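Side-chain contacts in malate oxidoreductase (Thermotoga maritima, PDB 1VL6), which probably catalyses the NAD-dependent oxidative decarboxylation of malate to pyruvate: residues Ile151-Arg154 and Leu155-Met159; Val163-Asp166 and Asp167-Gly170. All coordinates share one frame; numbering follows the deposited sequence.

Contact 1: Ile151-Arg154 and Leu155-Met159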
ATOM      1  N   ILE A 151     -12.411  32.670   9.435  1.00 61.08           N
ATOM      2  CA  ILE A 151     -12.532  31.492   8.585  1.00 60.94           C
ATOM      3  C   ILE A 151     -12.884  30.248   9.414  1.00 61.84           C
ATOM      4  O   ILE A 151     -13.821  29.507   9.093  1.00 62.30           O
ATOM      5  CB  ILE A 151     -11.270  31.278   7.749  1.00 61.66           C
ATOM      6  CG1 ILE A 151     -11.126  32.417   6.739  1.00 61.63           C
ATOM      7  CG2 ILE A 151     -11.337  29.942   7.003  1.00 60.53           C
ATOM      8  CD1 ILE A 151      -9.853  32.363   5.939  1.00 65.62           C
ATOM      9  N   LEU A 152     -12.161  30.024  10.495  1.00 61.59           N
ATOM     10  CA  LEU A 152     -12.486  28.900  11.361  1.00 61.73           C
ATOM     11  C   LEU A 152     -13.911  28.966  11.898  1.00 61.39           C
ATOM     12  O   LEU A 152     -14.623  28.007  11.867  1.00 61.16           O
ATOM     13  CB  LEU A 152     -11.514  28.805  12.530  1.00 59.98           C
ATOM     14  CG  LEU A 152     -11.783  27.651  13.494  1.00 57.27           C
ATOM     15  CD1 LEU A 152     -11.666  26.361  12.700  1.00 66.24           C
ATOM     16  CD2 LEU A 152     -10.796  27.686  14.660  1.00 59.28           C
ATOM     17  N   GLN A 153     -14.297  30.116  12.419  1.00 63.35           N
ATOM     18  CA  GLN A 153     -15.560  30.251  13.078  1.00 64.66           C
ATOM     19  C   GLN A 153     -16.687  29.999  12.094  1.00 65.10           C
ATOM     20  O   GLN A 153     -17.622  29.254  12.392  1.00 65.67           O
ATOM     21  CB  GLN A 153     -15.675  31.627  13.686  1.00 64.98           C
ATOM     22  CG  GLN A 153     -16.955  31.844  14.512  1.00 76.01           C
ATOM     23  CD  GLN A 153     -17.633  33.175  14.171  1.00 93.84           C
ATOM     24  OE1 GLN A 153     -18.257  33.332  13.086  1.00103.74           O
ATOM     25  NE2 GLN A 153     -17.506  34.143  15.083  1.00 94.41           N
ATOM     26  N   ARG A 154     -16.587  30.606  10.914  1.00 63.66           N
ATOM     27  CA  ARG A 154     -17.662  30.488   9.943  1.00 62.64           C
ATOM     28  C   ARG A 154     -17.814  29.047   9.470  1.00 62.26           C
ATOM     29  O   ARG A 154     -18.925  28.537   9.390  1.00 62.46           O
ATOM     30  CB  ARG A 154     -17.439  31.402   8.751  1.00 61.41           C
ATOM     31  CG  ARG A 154     -17.530  32.878   9.059  1.00 59.14           C
ATOM     32  CD  ARG A 154     -18.898  33.496   8.928  1.00 60.53           C
ATOM     33  NE  ARG A 154     -19.422  33.275   7.586  1.00 64.65           N
ATOM     34  CZ  ARG A 154     -19.131  34.037   6.525  1.00 62.02           C
ATOM     35  NH1 ARG A 154     -18.349  35.101   6.622  1.00 65.42           N
ATOM     36  NH2 ARG A 154     -19.621  33.712   5.349  1.00 63.29           N
ATOM     37  N   LEU A 155     -16.707  28.405   9.153  1.00 61.44           N
ATOM     38  CA  LEU A 155     -16.763  27.075   8.596  1.00 60.96           C
ATOM     39  C   LEU A 155     -17.259  26.102   9.645  1.00 61.80           C
ATOM     40  O   LEU A 155     -18.083  25.214   9.351  1.00 61.72           O
ATOM     41  CB  LEU A 155     -15.394  26.648   8.048  1.00 59.59           C
ATOM     42  CG  LEU A 155     -14.925  27.475   6.839  1.00 63.35           C
ATOM     43  CD1 LEU A 155     -13.493  27.139   6.455  1.00 64.46           C
ATOM     44  CD2 LEU A 155     -15.820  27.300   5.642  1.00 56.73           C
ATOM     45  N   SER A 156     -16.774  26.234  10.873  1.00 61.81           N
ATOM     46  CA  SER A 156     -17.227  25.291  11.900  1.00 62.62           C
ATOM     47  C   SER A 156     -18.693  25.529  12.198  1.00 62.35           C
ATOM     48  O   SER A 156     -19.421  24.563  12.435  1.00 64.35           O
ATOM     49  CB  SER A 156     -16.372  25.297  13.159  1.00 61.48           C
ATOM     50  OG  SER A 156     -15.817  26.572  13.377  1.00 73.84           O
ATOM     51  N   GLU A 157     -19.153  26.783  12.129  1.00 62.90           N
ATOM     52  CA  GLU A 157     -20.574  27.089  12.341  1.00 63.62           C
ATOM     53  C   GLU A 157     -21.447  26.558  11.205  1.00 64.15           C
ATOM     54  O   GLU A 157     -22.549  26.052  11.446  1.00 63.44           O
ATOM     55  CB  GLU A 157     -20.809  28.583  12.403  1.00 63.99           C
ATOM     56  CG  GLU A 157     -20.904  29.216  13.790  1.00 75.27           C
ATOM     57  CD  GLU A 157     -20.726  30.774  13.798  1.00 76.76           C
ATOM     58  OE1 GLU A 157     -20.895  31.469  12.712  1.00 76.28           O
ATOM     59  OE2 GLU A 157     -20.381  31.303  14.915  1.00 88.21           O
ATOM     60  N   GLU A 158     -20.962  26.688   9.968  1.00 63.34           N
ATOM     61  CA  GLU A 158     -21.781  26.448   8.788  1.00 63.09           C
ATOM     62  C   GLU A 158     -21.648  25.058   8.167  1.00 64.96           C
ATOM     63  O   GLU A 158     -22.481  24.659   7.356  1.00 67.68           O
ATOM     64  CB  GLU A 158     -21.497  27.518   7.745  1.00 60.09           C
ATOM     65  CG  GLU A 158     -21.908  28.905   8.198  1.00 63.14           C
ATOM     66  CD  GLU A 158     -21.469  30.016   7.267  1.00 63.69           C
ATOM     67  OE1 GLU A 158     -21.204  29.744   6.079  1.00 64.12           O
ATOM     68  OE2 GLU A 158     -21.397  31.173   7.746  1.00 71.92           O
HETATM   69  N   MSE A 159     -20.597  24.324   8.496  1.00 65.25           N
HETATM   70  CA  MSE A 159     -20.424  22.997   7.918  1.00 65.43           C
HETATM   71  C   MSE A 159     -20.866  21.934   8.896  1.00 63.49           C
HETATM   72  O   MSE A 159     -21.008  22.174  10.070  1.00 62.97           O
HETATM   73  CB  MSE A 159     -18.973  22.764   7.495  1.00 67.74           C
HETATM   74  CG  MSE A 159     -18.480  23.741   6.391  1.00 70.64           C
HETATM   75 SE   MSE A 159     -16.640  23.369   5.794  1.00 68.77          SE
HETATM   76  CE  MSE A 159     -17.093  21.767   4.846  1.00 72.45           C
TER
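The last two turns of helix 147-158, the helix of a beta-alpha-beta unit between strands 137-140 and 163-165, carry an i to i+4 salt bridge between Arg154 and Glu158. The two side chains run alongside each other in the same direction. Arg154 NE gives its N-H to Glu158 OE2 (2.9 Å, N-H...O 162°), on the syn side of OE2 but 31° out of the carboxylate plane; OE2 lies close to the guanidinium plane, and the two flat groups are turned 36° apart. Bends at chi2 and chi3 fold the arginine so that NE faces its mate, while NH1 reaches Glu122 and Glu158 OE1 takes Lys129. Replacing Glu158 by an alanine would probably leave Arg154 NE and Lys129 without their shared carboxylate, with Glu122 still holding the far end of the arginine. On the buried side, branched apolar residues suit the packing: Ile151 CG2 lies against Leu155 CD1 at 3.6 Å, the side chains pointing the same way. In the backbone, Ser156 N donates to Leu152 O at 3.0 Å. Ile151 and Leu155 lean on helix 121-130 and on Leu140 of strand 137-140, while Leu152 reaches helix 166-186.

Contact 2: Val163-Asp166 and Asp167-Gly170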
ATOM      1  N   VAL A 163     -14.333  20.958  11.588  1.00 64.42           N
ATOM      2  CA  VAL A 163     -13.307  21.790  11.030  1.00 64.31           C
ATOM      3  C   VAL A 163     -12.391  22.163  12.163  1.00 63.88           C
ATOM      4  O   VAL A 163     -12.845  22.634  13.188  1.00 63.18           O
ATOM      5  CB  VAL A 163     -13.896  23.068  10.500  1.00 65.75           C
ATOM      6  CG1 VAL A 163     -12.825  23.918   9.825  1.00 71.43           C
ATOM      7  CG2 VAL A 163     -15.084  22.789   9.559  1.00 68.30           C
ATOM      8  N   PHE A 164     -11.098  21.958  11.939  1.00 64.69           N
ATOM      9  CA  PHE A 164     -10.063  22.114  12.934  1.00 63.55           C
ATOM     10  C   PHE A 164      -8.952  22.914  12.277  1.00 64.61           C
ATOM     11  O   PHE A 164      -8.604  22.612  11.135  1.00 67.11           O
ATOM     12  CB  PHE A 164      -9.543  20.726  13.270  1.00 61.50           C
ATOM     13  CG  PHE A 164      -8.450  20.686  14.311  1.00 59.59           C
ATOM     14  CD1 PHE A 164      -8.723  20.965  15.649  1.00 59.67           C
ATOM     15  CD2 PHE A 164      -7.170  20.303  13.972  1.00 62.46           C
ATOM     16  CE1 PHE A 164      -7.722  20.897  16.607  1.00 64.60           C
ATOM     17  CE2 PHE A 164      -6.150  20.224  14.935  1.00 58.28           C
ATOM     18  CZ  PHE A 164      -6.432  20.524  16.254  1.00 63.67           C
ATOM     19  N   HIS A 165      -8.410  23.919  12.971  1.00 63.36           N
ATOM     20  CA  HIS A 165      -7.176  24.625  12.527  1.00 62.92           C
ATOM     21  C   HIS A 165      -6.051  24.445  13.547  1.00 64.54           C
ATOM     22  O   HIS A 165      -6.124  24.985  14.658  1.00 67.21           O
ATOM     23  CB  HIS A 165      -7.461  26.107  12.320  1.00 62.05           C
ATOM     24  CG  HIS A 165      -6.299  26.892  11.809  1.00 55.93           C
ATOM     25  ND1 HIS A 165      -6.239  28.261  11.917  1.00 61.44           N
ATOM     26  CD2 HIS A 165      -5.159  26.515  11.189  1.00 72.78           C
ATOM     27  CE1 HIS A 165      -5.113  28.695  11.377  1.00 70.58           C
ATOM     28  NE2 HIS A 165      -4.431  27.654  10.938  1.00 69.87           N
ATOM     29  N   ASP A 166      -5.045  23.656  13.188  1.00 64.34           N
ATOM     30  CA  ASP A 166      -3.932  23.375  14.092  1.00 65.78           C
ATOM     31  C   ASP A 166      -3.394  24.521  14.883  1.00 63.46           C
ATOM     32  O   ASP A 166      -3.297  24.452  16.094  1.00 61.91           O
ATOM     33  CB  ASP A 166      -2.712  22.903  13.328  1.00 69.67           C
ATOM     34  CG  ASP A 166      -2.742  21.490  13.095  1.00 72.87           C
ATOM     35  OD1 ASP A 166      -3.383  21.051  12.117  1.00 75.31           O
ATOM     36  OD2 ASP A 166      -2.164  20.763  13.940  1.00 88.54           O
ATOM     37  N   ASP A 167      -2.934  25.526  14.163  1.00 62.18           N
ATOM     38  CA  ASP A 167      -2.176  26.609  14.763  1.00 63.99           C
ATOM     39  C   ASP A 167      -2.971  27.340  15.805  1.00 62.53           C
ATOM     40  O   ASP A 167      -2.406  27.958  16.692  1.00 65.63           O
ATOM     41  CB  ASP A 167      -1.735  27.591  13.677  1.00 67.58           C
ATOM     42  CG  ASP A 167      -0.810  26.923  12.657  1.00 84.50           C
ATOM     43  OD1 ASP A 167       0.346  26.724  13.141  1.00 83.12           O
ATOM     44  OD2 ASP A 167      -1.168  26.498  11.476  1.00 84.69           O
ATOM     45  N   GLN A 168      -4.282  27.258  15.704  1.00 61.93           N
ATOM     46  CA  GLN A 168      -5.176  27.814  16.684  1.00 61.34           C
ATOM     47  C   GLN A 168      -5.476  26.790  17.748  1.00 60.33           C
ATOM     48  O   GLN A 168      -5.087  26.976  18.895  1.00 59.78           O
ATOM     49  CB  GLN A 168      -6.486  28.266  16.003  1.00 63.26           C
ATOM     50  CG  GLN A 168      -6.370  29.434  15.004  1.00 61.66           C
ATOM     51  CD  GLN A 168      -7.736  30.059  14.675  1.00 63.09           C
ATOM     52  OE1 GLN A 168      -8.445  30.505  15.572  1.00 53.31           O
ATOM     53  NE2 GLN A 168      -8.079  30.114  13.396  1.00 67.42           N
ATOM     54  N   GLN A 169      -6.189  25.726  17.369  1.00 59.72           N
ATOM     55  CA  GLN A 169      -6.810  24.803  18.361  1.00 59.32           C
ATOM     56  C   GLN A 169      -5.822  23.747  18.863  1.00 60.93           C
ATOM     57  O   GLN A 169      -5.808  23.396  20.040  1.00 62.39           O
ATOM     58  CB  GLN A 169      -8.114  24.143  17.818  1.00 56.26           C
ATOM     59  CG  GLN A 169      -9.169  25.193  17.397  1.00 53.16           C
ATOM     60  CD  GLN A 169     -10.229  24.670  16.461  1.00 58.21           C
ATOM     61  OE1 GLN A 169      -9.907  24.202  15.377  1.00 62.82           O
ATOM     62  NE2 GLN A 169     -11.498  24.707  16.891  1.00 56.27           N
ATOM     63  N   GLY A 170      -4.988  23.260  17.973  1.00 60.76           N
ATOM     64  CA  GLY A 170      -3.966  22.294  18.338  1.00 60.87           C
ATOM     65  C   GLY A 170      -2.923  22.898  19.245  1.00 60.74           C
ATOM     66  O   GLY A 170      -2.614  22.359  20.308  1.00 61.05           O
TER
HETATM   67  O   HOH W   1     -13.908  24.071  15.137  1.00 44.37           O
HETATM   68  O   HOH W   2      -2.136  29.041  10.387  1.00 46.29           O
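His165 and Gln168 cross nearly at a right angle, imidazole and amide planes 88° apart, and their side chains are joined by a hydrogen bond: Gln168 NE2 donates to His165 ND1 (3.0 Å), arriving at the ring edge in the imidazole plane. Gln168 NE2 has its stronger partner in Cys148 O, and its OE1 accepts from Asn206, so the amide is gripped at both ends. At the other ring nitrogen, a water lies 2.7 Å from His165 NE2, in the ring plane, and donates to Asp167 OD2; a two-nitrogen ring suits this bridging place. Gln169 and Phe164 slide past each other in opposite directions, ring and amide 24° apart. With CG beside the backbone N (chi1 -57°) and an extended chain beyond it, Gln169 runs back along the strand, where OE1 accepts His165 N in the carbonyl plane (2.8 Å) and NE2 reaches Val163 O through a water. Phe164 CE1 packs on Gln169 CB at 3.5 Å, and Phe164 CZ lies as close to Gly170 N, where the lack of a side chain lets the ring approach the backbone. Gln169 N donates to His165 O at 2.8 Å where strand 163-165 passes into helix 166-186, as in the strand-to-helix connections of alpha/beta folds.

Overall arrangement
The two contacts come in series along the chain, their centres about 12 Å apart. Contact 1 occupies the end of helix 147-158; contact 2 begins at strand 163-165, which follows that helix, and passes into helix 166-186. Strand 163-165 pairs in parallel with 137-140 at one margin of the four-stranded sheet, as counted within this chain. The contacts touch by packing: Leu152 CD2 lies 3.6 Å from Gln169 CD, and Leu152 CB also meets the Gln168 amide. Contact 1 lies nearer the periphery, about 16 Å from the chain centre, against about 4 Å for contact 2. Their place is consistent with a passage between the N-terminal and NAD-binding malic enzyme regions, whose limits are approximate.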